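Local coordinates for protein lipid binding hydrolase (Escherichia coli, PDB 2IF6) that is of uncertain function but is probably a hydrolase, a member of the permuted papain-like amidase family with a proposed lipid-binding role, at residues A[81-86]-A[122-127]; A[16-21]-A[145-150]; A[45-48]-A[54-57]; A[28-33]-A[179-184]; A[101-104]-A[110-113]. All coordinates share one frame; numbering follows the deposited sequence.

Interaction 1 of 5, residues A[81-86]-A[122-127]; sequences VEQQQK and NALGMR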
# COMPACT_ATOMS: atom_id res chain seq x y z
N VAL A 81 -19.22 5.52 10.51
CA VAL A 81 -18.58 6.84 10.66
C VAL A 81 -17.53 6.84 11.77
O VAL A 81 -16.44 7.40 11.62
CB VAL A 81 -19.65 7.96 10.82
CG1 VAL A 81 -19.02 9.25 11.39
CG2 VAL A 81 -20.34 8.21 9.48
N GLU A 82 -17.83 6.16 12.88
CA GLU A 82 -16.87 6.05 13.97
C GLU A 82 -15.55 5.30 13.58
O GLU A 82 -14.43 5.72 13.95
CB GLU A 82 -17.56 5.35 15.15
CG GLU A 82 -16.75 5.38 16.47
CD GLU A 82 -17.38 4.53 17.57
OE1 GLU A 82 -18.64 4.55 17.70
OE2 GLU A 82 -16.62 3.83 18.29
N GLN A 83 -15.70 4.20 12.85
CA GLN A 83 -14.54 3.45 12.35
C GLN A 83 -13.71 4.35 11.42
O GLN A 83 -12.51 4.45 11.58
CB GLN A 83 -14.99 2.19 11.62
CG GLN A 83 -15.52 1.12 12.58
CD GLN A 83 -16.04 -0.09 11.87
OE1 GLN A 83 -16.91 -0.00 10.99
NE2 GLN A 83 -15.52 -1.25 12.25
N GLN A 84 -14.37 5.01 10.48
CA GLN A 84 -13.71 5.94 9.57
C GLN A 84 -12.91 7.05 10.30
O GLN A 84 -11.77 7.33 9.93
CB GLN A 84 -14.74 6.52 8.60
CG GLN A 84 -15.34 5.49 7.63
CD GLN A 84 -16.42 6.13 6.74
OE1 GLN A 84 -16.49 7.35 6.63
NE2 GLN A 84 -17.25 5.33 6.11
N GLN A 85 -13.51 7.67 11.32
CA GLN A 85 -12.86 8.69 12.15
C GLN A 85 -11.66 8.12 12.92
O GLN A 85 -10.69 8.84 13.19
CB GLN A 85 -13.84 9.29 13.18
CG GLN A 85 -14.85 10.27 12.56
CD GLN A 85 -16.02 10.67 13.47
OE1 GLN A 85 -16.13 10.21 14.63
NE2 GLN A 85 -16.90 11.52 12.94
N LYS A 86 -11.71 6.84 13.28
CA LYS A 86 -10.53 6.24 13.93
C LYS A 86 -9.38 6.02 12.94
O LYS A 86 -8.20 6.25 13.29
CB LYS A 86 -10.90 4.95 14.67
CG LYS A 86 -11.72 5.20 15.92
CD LYS A 86 -12.18 3.88 16.54
CE LYS A 86 -13.05 4.13 17.77
NZ LYS A 86 -13.43 2.84 18.43
N ASN A 122 -3.71 -0.43 14.05
CA ASN A 122 -3.70 0.42 15.22
C ASN A 122 -5.01 1.15 15.50
O ASN A 122 -5.34 1.39 16.65
CB ASN A 122 -2.50 1.36 15.19
CG ASN A 122 -1.20 0.63 15.53
OD1 ASN A 122 -1.06 0.11 16.64
ND2 ASN A 122 -0.30 0.52 14.57
N ALA A 123 -5.77 1.43 14.45
CA ALA A 123 -7.05 2.11 14.63
C ALA A 123 -8.21 1.15 15.00
O ALA A 123 -9.02 1.46 15.90
CB ALA A 123 -7.41 2.93 13.40
N LEU A 124 -8.32 0.02 14.30
CA LEU A 124 -9.49 -0.86 14.41
C LEU A 124 -9.14 -2.25 14.94
O LEU A 124 -10.03 -3.08 15.14
CB LEU A 124 -10.19 -0.99 13.03
CG LEU A 124 -10.54 0.30 12.28
CD1 LEU A 124 -11.28 -0.01 11.00
CD2 LEU A 124 -11.40 1.23 13.21
N GLY A 125 -7.85 -2.52 15.14
CA GLY A 125 -7.36 -3.86 15.48
C GLY A 125 -7.64 -4.91 14.42
O GLY A 125 -7.79 -6.09 14.74
N MET A 126 -7.72 -4.50 13.15
CA MET A 126 -7.88 -5.42 12.03
C MET A 126 -6.52 -5.68 11.41
O MET A 126 -5.75 -4.75 11.20
CB MET A 126 -8.81 -4.84 10.94
CG MET A 126 -10.25 -4.52 11.37
SD MET A 126 -11.29 -3.84 10.03
CE MET A 126 -10.66 -4.69 8.60
N ARG A 127 -6.24 -6.94 11.09
CA ARG A 127 -5.07 -7.31 10.31
C ARG A 127 -5.51 -7.49 8.86
O ARG A 127 -6.16 -8.49 8.49
CB ARG A 127 -4.43 -8.59 10.86
CG ARG A 127 -3.88 -8.43 12.31
CD ARG A 127 -3.39 -9.78 12.89
NE ARG A 127 -2.31 -10.36 12.09
CZ ARG A 127 -1.01 -10.22 12.35
NH1 ARG A 127 -0.60 -9.53 13.42
NH2 ARG A 127 -0.10 -10.78 11.55

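Interaction 2 of 5, residues A[16-21]-A[145-150]; sequences RSSQSK and QAKLKE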
# COMPACT_ATOMS: atom_id res chain seq x y z
N ARG A 16 5.02 3.92 -11.46
CA ARG A 16 5.95 4.20 -12.58
C ARG A 16 7.43 4.26 -12.13
O ARG A 16 8.33 4.49 -12.96
CB ARG A 16 5.60 5.52 -13.25
CG ARG A 16 4.28 5.55 -14.01
CD ARG A 16 4.03 6.99 -14.40
NE ARG A 16 2.62 7.27 -14.61
CZ ARG A 16 2.07 7.53 -15.80
NH1 ARG A 16 2.82 7.59 -16.89
NH2 ARG A 16 0.75 7.76 -15.88
N SER A 17 7.68 4.04 -10.85
CA SER A 17 9.04 3.99 -10.30
C SER A 17 9.82 2.80 -10.83
O SER A 17 9.23 1.82 -11.25
CB SER A 17 9.00 3.89 -8.79
OG SER A 17 8.64 2.57 -8.39
N SER A 18 11.15 2.90 -10.79
CA SER A 18 12.04 1.84 -11.34
C SER A 18 11.95 0.51 -10.57
O SER A 18 12.23 -0.54 -11.15
CB SER A 18 13.50 2.33 -11.39
OG SER A 18 13.82 3.04 -10.20
N GLN A 19 11.57 0.53 -9.30
CA GLN A 19 11.37 -0.73 -8.58
C GLN A 19 10.04 -1.43 -8.90
O GLN A 19 9.81 -2.53 -8.43
CB GLN A 19 11.54 -0.58 -7.07
CG GLN A 19 10.48 0.22 -6.36
CD GLN A 19 10.98 1.58 -5.89
OE1 GLN A 19 11.41 2.42 -6.71
NE2 GLN A 19 10.94 1.80 -4.57
N SER A 20 9.17 -0.79 -9.68
CA SER A 20 7.80 -1.28 -9.81
C SER A 20 7.72 -2.70 -10.37
O SER A 20 7.01 -3.55 -9.83
CB SER A 20 6.97 -0.31 -10.64
OG SER A 20 5.68 -0.83 -10.86
N LYS A 21 8.48 -2.96 -11.43
CA LYS A 21 8.52 -4.27 -12.05
C LYS A 21 9.04 -5.37 -11.12
O LYS A 21 8.46 -6.46 -11.03
CB LYS A 21 9.31 -4.21 -13.37
CG LYS A 21 9.20 -5.48 -14.17
CD LYS A 21 7.80 -5.63 -14.76
CE LYS A 21 7.29 -7.03 -14.49
NZ LYS A 21 6.32 -7.48 -15.53
N GLN A 145 16.62 -10.15 -8.55
CA GLN A 145 17.95 -10.25 -7.92
C GLN A 145 18.80 -9.01 -8.19
O GLN A 145 19.48 -8.53 -7.27
CB GLN A 145 18.68 -11.56 -8.30
CG GLN A 145 18.15 -12.82 -7.61
CD GLN A 145 18.55 -12.94 -6.13
OE1 GLN A 145 19.61 -12.47 -5.70
NE2 GLN A 145 17.69 -13.59 -5.35
N ALA A 146 18.75 -8.46 -9.41
CA ALA A 146 19.51 -7.24 -9.72
C ALA A 146 19.08 -6.03 -8.87
O ALA A 146 19.92 -5.31 -8.32
CB ALA A 146 19.44 -6.90 -11.21
N LYS A 147 17.78 -5.84 -8.70
CA LYS A 147 17.27 -4.74 -7.89
C LYS A 147 17.59 -4.94 -6.40
O LYS A 147 17.87 -4.00 -5.70
CB LYS A 147 15.77 -4.53 -8.13
CG LYS A 147 15.42 -3.91 -9.53
CD LYS A 147 15.89 -2.45 -9.71
CE LYS A 147 15.29 -1.50 -8.68
NZ LYS A 147 15.60 -0.07 -9.00
N LEU A 148 17.55 -6.17 -5.92
CA LEU A 148 17.96 -6.42 -4.53
C LEU A 148 19.45 -6.07 -4.37
O LEU A 148 19.86 -5.48 -3.38
CB LEU A 148 17.70 -7.87 -4.16
CG LEU A 148 16.26 -8.35 -3.96
CD1 LEU A 148 16.25 -9.86 -3.94
CD2 LEU A 148 15.67 -7.80 -2.66
N LYS A 149 20.26 -6.45 -5.35
CA LYS A 149 21.69 -6.15 -5.31
C LYS A 149 21.92 -4.64 -5.29
O LYS A 149 22.70 -4.14 -4.50
CB LYS A 149 22.43 -6.78 -6.47
CG LYS A 149 23.91 -6.44 -6.48
CD LYS A 149 24.72 -7.36 -7.38
CE LYS A 149 26.07 -6.72 -7.70
NZ LYS A 149 26.91 -7.68 -8.43
N GLU A 150 21.20 -3.94 -6.15
CA GLU A 150 21.29 -2.48 -6.27
C GLU A 150 20.98 -1.79 -4.94
O GLU A 150 21.72 -0.92 -4.50
CB GLU A 150 20.35 -2.03 -7.39
CG GLU A 150 20.42 -0.57 -7.82
CD GLU A 150 19.51 -0.30 -9.06
OE1 GLU A 150 19.37 -1.21 -9.95
OE2 GLU A 150 18.94 0.81 -9.15

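Interaction 3 of 5, residues A[45-48]-A[54-57]; sequences YVFE and KYTP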
# COMPACT_ATOMS: atom_id res chain seq x y z
N TYR A 45 -8.87 12.45 -0.62
CA TYR A 45 -7.43 12.46 -0.67
C TYR A 45 -6.96 11.02 -0.51
O TYR A 45 -7.66 10.21 0.10
CB TYR A 45 -6.85 13.32 0.44
CG TYR A 45 -7.07 14.82 0.21
CD1 TYR A 45 -6.00 15.68 -0.08
CD2 TYR A 45 -8.36 15.38 0.30
CE1 TYR A 45 -6.20 17.03 -0.29
CE2 TYR A 45 -8.58 16.77 0.07
CZ TYR A 45 -7.49 17.57 -0.20
OH TYR A 45 -7.67 18.92 -0.42
N VAL A 46 -5.76 10.73 -1.00
CA VAL A 46 -5.13 9.44 -0.80
C VAL A 46 -3.95 9.63 0.19
O VAL A 46 -2.97 10.34 -0.11
CB VAL A 46 -4.66 8.77 -2.14
CG1 VAL A 46 -3.92 7.44 -1.86
CG2 VAL A 46 -5.84 8.57 -3.09
N PHE A 47 -4.08 8.99 1.36
CA PHE A 47 -3.01 8.94 2.36
C PHE A 47 -2.03 7.86 1.90
O PHE A 47 -2.44 6.70 1.75
CB PHE A 47 -3.65 8.49 3.69
CG PHE A 47 -2.67 8.15 4.78
CD1 PHE A 47 -2.11 9.16 5.58
CD2 PHE A 47 -2.35 6.80 5.07
CE1 PHE A 47 -1.24 8.87 6.64
CE2 PHE A 47 -1.45 6.50 6.14
CZ PHE A 47 -0.90 7.55 6.93
N GLU A 48 -0.77 8.24 1.66
CA GLU A 48 0.20 7.28 1.10
C GLU A 48 1.62 7.54 1.60
O GLU A 48 1.95 8.68 1.91
CB GLU A 48 0.20 7.38 -0.43
CG GLU A 48 0.44 8.84 -0.91
CD GLU A 48 0.69 8.94 -2.39
OE1 GLU A 48 0.93 7.90 -3.05
OE2 GLU A 48 0.70 10.07 -2.91
N LYS A 54 1.97 11.27 3.43
CA LYS A 54 1.30 12.52 3.05
C LYS A 54 -0.08 12.24 2.47
O LYS A 54 -0.41 11.09 2.12
CB LYS A 54 2.12 13.25 1.97
CG LYS A 54 2.03 12.53 0.60
CD LYS A 54 2.98 13.09 -0.45
CE LYS A 54 2.34 14.26 -1.18
NZ LYS A 54 3.34 14.95 -2.09
N TYR A 55 -0.87 13.30 2.35
CA TYR A 55 -2.13 13.28 1.60
C TYR A 55 -1.96 13.84 0.19
O TYR A 55 -1.34 14.90 -0.00
CB TYR A 55 -3.17 14.16 2.27
CG TYR A 55 -3.44 13.89 3.73
CD1 TYR A 55 -4.10 12.73 4.14
CD2 TYR A 55 -3.09 14.84 4.69
CE1 TYR A 55 -4.41 12.52 5.47
CE2 TYR A 55 -3.36 14.64 6.02
CZ TYR A 55 -4.02 13.48 6.41
OH TYR A 55 -4.27 13.32 7.74
N THR A 56 -2.55 13.16 -0.78
CA THR A 56 -2.51 13.57 -2.17
C THR A 56 -3.93 13.62 -2.72
O THR A 56 -4.68 12.67 -2.52
CB THR A 56 -1.74 12.51 -2.99
OG1 THR A 56 -0.42 12.40 -2.47
CG2 THR A 56 -1.68 12.88 -4.45
N PRO A 57 -4.30 14.69 -3.46
CA PRO A 57 -5.64 14.69 -4.07
C PRO A 57 -5.86 13.45 -4.96
O PRO A 57 -4.99 13.06 -5.71
CB PRO A 57 -5.66 15.98 -4.89
CG PRO A 57 -4.71 16.87 -4.23
CD PRO A 57 -3.59 15.97 -3.72

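Interaction 4 of 5, residues A[28-33]-A[179-184]; sequences HSDYSH and KEWPLF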
# COMPACT_ATOMS: atom_id res chain seq x y z
N HIS A 28 4.07 -11.52 -7.08
CA HIS A 28 3.17 -12.13 -8.07
C HIS A 28 1.93 -11.28 -8.27
O HIS A 28 0.81 -11.75 -8.10
CB HIS A 28 2.79 -13.59 -7.72
CG HIS A 28 3.93 -14.56 -7.85
ND1 HIS A 28 3.74 -15.93 -7.77
CD2 HIS A 28 5.25 -14.38 -8.04
CE1 HIS A 28 4.91 -16.54 -7.92
NE2 HIS A 28 5.84 -15.62 -8.08
N SER A 29 2.11 -10.02 -8.60
CA SER A 29 1.00 -9.08 -8.48
C SER A 29 1.13 -8.05 -9.56
O SER A 29 2.25 -7.76 -10.00
CB SER A 29 1.06 -8.39 -7.09
OG SER A 29 0.02 -7.42 -6.95
N ASP A 30 -0.00 -7.50 -9.97
CA ASP A 30 -0.08 -6.27 -10.73
C ASP A 30 0.13 -4.99 -9.90
O ASP A 30 0.36 -3.94 -10.47
CB ASP A 30 -1.45 -6.17 -11.39
CG ASP A 30 -1.66 -7.24 -12.48
OD1 ASP A 30 -0.64 -7.67 -13.09
OD2 ASP A 30 -2.86 -7.62 -12.72
N TYR A 31 -0.00 -5.06 -8.58
CA TYR A 31 -0.05 -3.84 -7.76
C TYR A 31 1.33 -3.54 -7.23
O TYR A 31 1.94 -4.39 -6.58
CB TYR A 31 -1.03 -3.99 -6.57
CG TYR A 31 -2.32 -4.59 -7.02
CD1 TYR A 31 -2.96 -4.10 -8.14
CD2 TYR A 31 -2.87 -5.71 -6.37
CE1 TYR A 31 -4.12 -4.67 -8.63
CE2 TYR A 31 -4.04 -6.28 -6.85
CZ TYR A 31 -4.64 -5.74 -7.98
OH TYR A 31 -5.78 -6.26 -8.48
N SER A 32 1.79 -2.33 -7.47
CA SER A 32 3.08 -1.95 -6.93
C SER A 32 3.05 -0.67 -6.09
O SER A 32 4.11 -0.20 -5.64
CB SER A 32 4.11 -1.89 -8.07
OG SER A 32 3.74 -0.93 -9.03
N HIS A 33 1.85 -0.10 -5.89
CA HIS A 33 1.69 1.00 -4.94
C HIS A 33 0.29 0.97 -4.36
O HIS A 33 -0.63 0.51 -5.03
CB HIS A 33 1.94 2.35 -5.62
CG HIS A 33 1.99 3.50 -4.66
ND1 HIS A 33 2.73 3.47 -3.49
CD2 HIS A 33 1.39 4.72 -4.70
CE1 HIS A 33 2.59 4.63 -2.86
NE2 HIS A 33 1.77 5.40 -3.57
N LYS A 179 -13.19 -0.23 -9.97
CA LYS A 179 -12.17 -0.84 -10.79
C LYS A 179 -12.13 -0.16 -12.10
O LYS A 179 -13.12 -0.19 -12.85
CB LYS A 179 -12.43 -2.32 -11.02
CG LYS A 179 -11.16 -3.09 -11.05
CD LYS A 179 -11.22 -4.25 -11.97
CE LYS A 179 -12.31 -5.20 -11.59
NZ LYS A 179 -12.40 -6.10 -12.75
N GLU A 180 -10.99 0.45 -12.40
CA GLU A 180 -10.73 0.89 -13.78
C GLU A 180 -9.43 0.23 -14.17
O GLU A 180 -8.37 0.81 -14.03
CB GLU A 180 -10.57 2.41 -13.88
CG GLU A 180 -11.83 3.18 -13.49
CD GLU A 180 -12.82 3.26 -14.62
OE1 GLU A 180 -12.39 3.14 -15.79
OE2 GLU A 180 -14.03 3.45 -14.34
N TRP A 181 -9.53 -1.02 -14.62
CA TRP A 181 -8.35 -1.79 -14.87
C TRP A 181 -8.55 -2.80 -16.01
O TRP A 181 -8.69 -3.98 -15.74
CB TRP A 181 -8.01 -2.56 -13.61
CG TRP A 181 -6.59 -3.00 -13.58
CD1 TRP A 181 -5.96 -3.86 -14.46
CD2 TRP A 181 -5.59 -2.59 -12.64
NE1 TRP A 181 -4.64 -3.99 -14.11
CE2 TRP A 181 -4.38 -3.22 -13.00
CE3 TRP A 181 -5.60 -1.74 -11.53
CZ2 TRP A 181 -3.19 -3.04 -12.28
CZ3 TRP A 181 -4.42 -1.55 -10.82
CH2 TRP A 181 -3.23 -2.21 -11.20
N PRO A 182 -8.57 -2.35 -17.28
CA PRO A 182 -8.81 -3.33 -18.33
C PRO A 182 -7.67 -4.33 -18.41
O PRO A 182 -6.52 -3.93 -18.36
CB PRO A 182 -8.88 -2.49 -19.60
CG PRO A 182 -8.23 -1.23 -19.28
CD PRO A 182 -8.41 -0.99 -17.81
N LEU A 183 -7.99 -5.62 -18.50
CA LEU A 183 -6.97 -6.64 -18.60
C LEU A 183 -6.79 -7.09 -20.04
O LEU A 183 -6.74 -8.30 -20.32
CB LEU A 183 -7.31 -7.84 -17.71
CG LEU A 183 -7.10 -7.57 -16.22
CD1 LEU A 183 -8.00 -8.52 -15.45
CD2 LEU A 183 -5.63 -7.72 -15.82
N PHE A 184 -6.70 -6.09 -20.91
CA PHE A 184 -6.39 -6.24 -22.33
C PHE A 184 -5.62 -4.98 -22.75
O PHE A 184 -5.82 -3.91 -22.14
CB PHE A 184 -7.66 -6.40 -23.20
CG PHE A 184 -8.80 -5.46 -22.85
CD1 PHE A 184 -8.90 -4.21 -23.44
CD2 PHE A 184 -9.81 -5.85 -21.96
CE1 PHE A 184 -9.97 -3.34 -23.12
CE2 PHE A 184 -10.87 -4.99 -21.65
CZ PHE A 184 -10.95 -3.75 -22.24

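Interaction 5 of 5, residues A[101-104]-A[110-113]; sequences FSFS and QYCS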
# COMPACT_ATOMS: atom_id res chain seq x y z
N PHE A 101 13.24 2.85 2.41
CA PHE A 101 14.03 2.18 1.37
C PHE A 101 14.52 0.76 1.73
O PHE A 101 14.88 0.00 0.85
CB PHE A 101 15.21 3.06 0.92
CG PHE A 101 14.79 4.23 0.09
CD1 PHE A 101 14.38 4.05 -1.22
CD2 PHE A 101 14.76 5.51 0.63
CE1 PHE A 101 13.98 5.15 -2.00
CE2 PHE A 101 14.34 6.61 -0.12
CZ PHE A 101 13.95 6.44 -1.44
N SER A 102 14.50 0.43 3.01
CA SER A 102 14.91 -0.88 3.52
C SER A 102 13.78 -1.91 3.60
O SER A 102 14.06 -3.07 3.89
CB SER A 102 15.45 -0.71 4.94
OG SER A 102 16.83 -0.46 4.92
N PHE A 103 12.53 -1.48 3.39
CA PHE A 103 11.34 -2.29 3.76
C PHE A 103 11.42 -2.90 5.18
O PHE A 103 11.10 -4.07 5.42
CB PHE A 103 11.03 -3.39 2.73
CG PHE A 103 10.89 -2.88 1.33
CD1 PHE A 103 9.94 -1.90 1.03
CD2 PHE A 103 11.69 -3.36 0.32
CE1 PHE A 103 9.81 -1.40 -0.28
CE2 PHE A 103 11.57 -2.87 -0.99
CZ PHE A 103 10.62 -1.88 -1.28
N SER A 104 11.83 -2.07 6.13
CA SER A 104 11.94 -2.52 7.50
C SER A 104 10.60 -2.40 8.22
O SER A 104 9.85 -1.45 8.00
CB SER A 104 13.02 -1.71 8.22
OG SER A 104 12.86 -1.85 9.62
N GLN A 110 8.47 4.63 6.44
CA GLN A 110 7.29 3.86 6.00
C GLN A 110 7.30 3.56 4.52
O GLN A 110 7.64 4.45 3.72
CB GLN A 110 6.00 4.64 6.37
CG GLN A 110 5.78 4.82 7.89
CD GLN A 110 5.34 3.55 8.59
OE1 GLN A 110 4.67 2.71 7.99
NE2 GLN A 110 5.69 3.41 9.86
N TYR A 111 6.95 2.31 4.14
CA TYR A 111 6.65 2.04 2.73
C TYR A 111 5.13 1.90 2.54
O TYR A 111 4.37 1.97 3.50
CB TYR A 111 7.45 0.84 2.15
CG TYR A 111 7.26 -0.47 2.88
CD1 TYR A 111 6.38 -1.45 2.39
CD2 TYR A 111 7.97 -0.76 4.05
CE1 TYR A 111 6.22 -2.66 3.04
CE2 TYR A 111 7.83 -1.98 4.69
CZ TYR A 111 6.94 -2.92 4.19
OH TYR A 111 6.78 -4.13 4.84
N CYS A 112 4.68 1.78 1.30
CA CYS A 112 3.26 2.02 1.01
C CYS A 112 2.28 1.09 1.72
O CYS A 112 1.27 1.55 2.32
CB CYS A 112 3.01 2.02 -0.50
SG CYS A 112 3.39 0.46 -1.28
N SER A 113 2.51 -0.22 1.64
CA SER A 113 1.57 -1.18 2.21
C SER A 113 1.81 -1.31 3.70
O SER A 113 0.87 -1.61 4.45
CB SER A 113 1.65 -2.54 1.50
OG SER A 113 3.02 -2.81 1.24
O HOH W 1 8.70 -4.58 6.75

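Interaction 1 of 5, residues A[81-86]-A[122-127]
Q83 is the first residue of 81-86 to meet the partner segment, and it does so with the near part of its side chain. Its CB lies 4.0 Å from L124 CD2, and the two side chains cross at about a right angle. The same methyl also touches the backbone, L124 CD2 to Q83 O 3.8 Å. The amide end of Q83 takes no part: OE1 turns back to accept from the backbone N of S80. One turn further on, K86 brings its CB over L124 CD2 at 4.0 Å, while A123, across the contact, touches its carbonyl, K86 O to A123 CB 3.4 Å. Here the backbones come closest. K86 O also accepts from T90 OG1. The extended lysine chain passes A123 O with CD, and its end then leads away from 122-127 toward E82, K86 NZ making a weak salt bridge to E82 OE2 at 3.3 Å. With CG beside the backbone N (chi1 -52°), L124 sends CD2 into the groove between Q83 and K86, so one methyl serves both residues. The contact is therefore apolar, lies at the protein surface, and joins the first turns of helix 81-91 to the last turn of helix 112-124, which ends just before G125 takes a positive phi; L87 and T90 carry on the packing against A123, and L87 also touches L124.

Interaction 2 of 5, residues A[16-21]-A[145-150]
The bond from S20 N to S17 O, 3.0 Å long, closes a type I beta turn whose two middle residues, S18 and Q19, are the ones that meet K147 across the contact. K147 was modelled in two conformers, so the position of its end is doubtful and the distances to it belong to one of at least two states. In this one the chain, already aimed at the turn, is bent at chi2 and chi3 (-68° and -60°), which brings CE against the backbone, 4.0 Å from Q19 CA, with Q19 CB a little further off. S18, across the contact, brings its hydroxyl to 3.8 Å, S18 OG to K147 NZ, too long to count as a hydrogen bond. The ammonium group has its charged partner on its own helix instead, in a weak salt bridge, K147 NZ to E150 OE2 3.5 Å. What crosses between the segments is therefore van der Waals packing of a lysine chain on a turn. The amide of Q19 leads away from the lysine, back over the turn. Other hydroxyls tie the turn to its surroundings: S17 OG bonds to S15 OG, and on the inner side S20 OG bonds to S15 O and S32 OG. The contact is small and lies at the surface: it sets the turn that leads into helix 20-27 against one flank of helix 142-152, two elements far apart in the sequence, with Y99 of a loop beside Q19.

Interaction 3 of 5, residues A[45-48]-A[54-57]
E48 and T56 meet because of their first torsions. In E48, CG stands between the backbone N and the carbonyl carbon (chi1 54°), and the chain then runs out extended across the neighbouring strand; in T56, OG1 lies beside the backbone N (chi1 -60°), on the same face of the sheet. The hydroxyl donates to the carboxylate, T56 OG1 to E48 OE2 2.6 Å, reaching the oxygen on its anti side and 17° out of the carboxylate plane. E48 OE1 is held separately, by H33 NE2 and weakly by W61 NE1, so both oxygens are fixed and the carboxylate cannot easily turn. The backbones are joined by antiparallel ladder bonds: V46 and T56 form a hydrogen-bonded pair, V46 N to T56 O 2.7 Å and T56 N to V46 O 2.9 Å, and E48 and K54 form the next. F47 and Y55 are the non-hydrogen-bonded pair between, on the other face, where F47 CD1 lies 4.1 Å from Y55 CE1. At the hairpin's open end, away from its turn, the Y45 ring meets the partner strand obliquely, CD1 4.0 Å from Y55 CB. C112, H33 and E48 are arranged as would fit a Cys-His-Glu triad, as expected of a papain-like enzyme, and T56 would then be a second-shell residue that positions E48. The hairpin of strands 43-49 and 53-57 closes one edge of the six-stranded sheet; helix 58-63 packs on V46 and T56, while V115 and V119 of helix 112-124 pack on F47.

Interaction 4 of 5, residues A[28-33]-A[179-184]
Y31 and W181 form an offset edge-to-face aromatic pair that ties the loop before strand 33-40 to the C-terminal tail. The tyrosine presents its edge to the six-membered ring of the tryptophan, with centroids 5.3 Å apart and planes at 90°. The closest approach is Y31 CD1 to W181 CH2, 3.6 Å, and the neighbouring Y31 CE1 lies over the same indole face. CG of W181 is anti to the backbone N (chi1 -160°), an orientation that swings the indole inward from the tail. Next to the rings, D30 CB approaches the indole obliquely, 3.7 Å from W181 CZ2. Further out still, L183 CD2 comes within 4.2 Å of D30 OD2, a loose contact at the exposed side of the pair.

The next shell places these groups. F12 and F169 bring their rings against Y31, and V71 of strand 70-75 touches it as well, so the tyrosine is wedged among side chains of the sheet and of helix 165-169. On the tail side, W181, just past the end of strand 174-180, also touches I14 and K69. The loop is shaped from the other direction by a Schellman motif that ends helix 20-27 at H28, followed by an ST turn at S29, whose hydroxyl also bonds to Q166 OE1. In that turn S29 OG accepts from Y31 N at 2.9 Å, with an N-H...O angle of 166°.

Interaction 5 of 5, residues A[101-104]-A[110-113]
The start of helix 112-124, with Y111 at its N-cap position and C112 in its first turn, is where this contact lies; in the papain-like family such a cysteine is the likely nucleophile, and here C112 packs beside H33. F103 of the preceding loop meets Y111 as an edge-to-face pair: the phenylalanine edge points at the tyrosine face, with centroids 5.1 Å apart and planes at 84°. F103 CD1 is the atom that reaches the ring, 3.6 Å from Y111 CG, over one face but offset toward the rim. The tyrosine is turned to receive it by chi1 58°, which places its CG between the backbone N and the carbonyl carbon. Backbone comes over as well, since F103 CA sits 3.6 Å from Y111 CE2. F103 has left-handed backbone angles, which bend the loop around the tyrosine, and S104 O then lies near the plane of that ring at its edge, 3.9 Å from Y111 CE2.

At the far end of the ring a water bridges the two segments: it donates to F103 O at 2.8 Å and takes the proton of Y111 OH at 2.7 Å. Helix 142-152 backs the loop through Y152, which touches F103. The tyrosine hydroxyl thus works in both directions, donating to the water and accepting from V163 N, while the ring face takes the F103 edge, so the residue just before C112 is held both at its ring and at its end.

Interactions 1 and 2 are surface contacts without a direct polar bond between their segments, one between helices 81-91 and 112-124, the other, a small one, between a turn and helix 142-152; their centres are about 33 Å apart on opposite sides of the chain's centre. The other three are partly buried. Interaction 3 is a hairpin ladder, and interactions 4 and 5 rest on edge-to-face aromatic pairs, the latter with a water bridge added. Interactions 1 and 5 use opposite ends of helix 112-124. Interactions 3, 4 and 5 each contribute one member of the possible Cys-His-Glu triad, and interaction 2 touches interaction 4 through S20 OG and S32 OG.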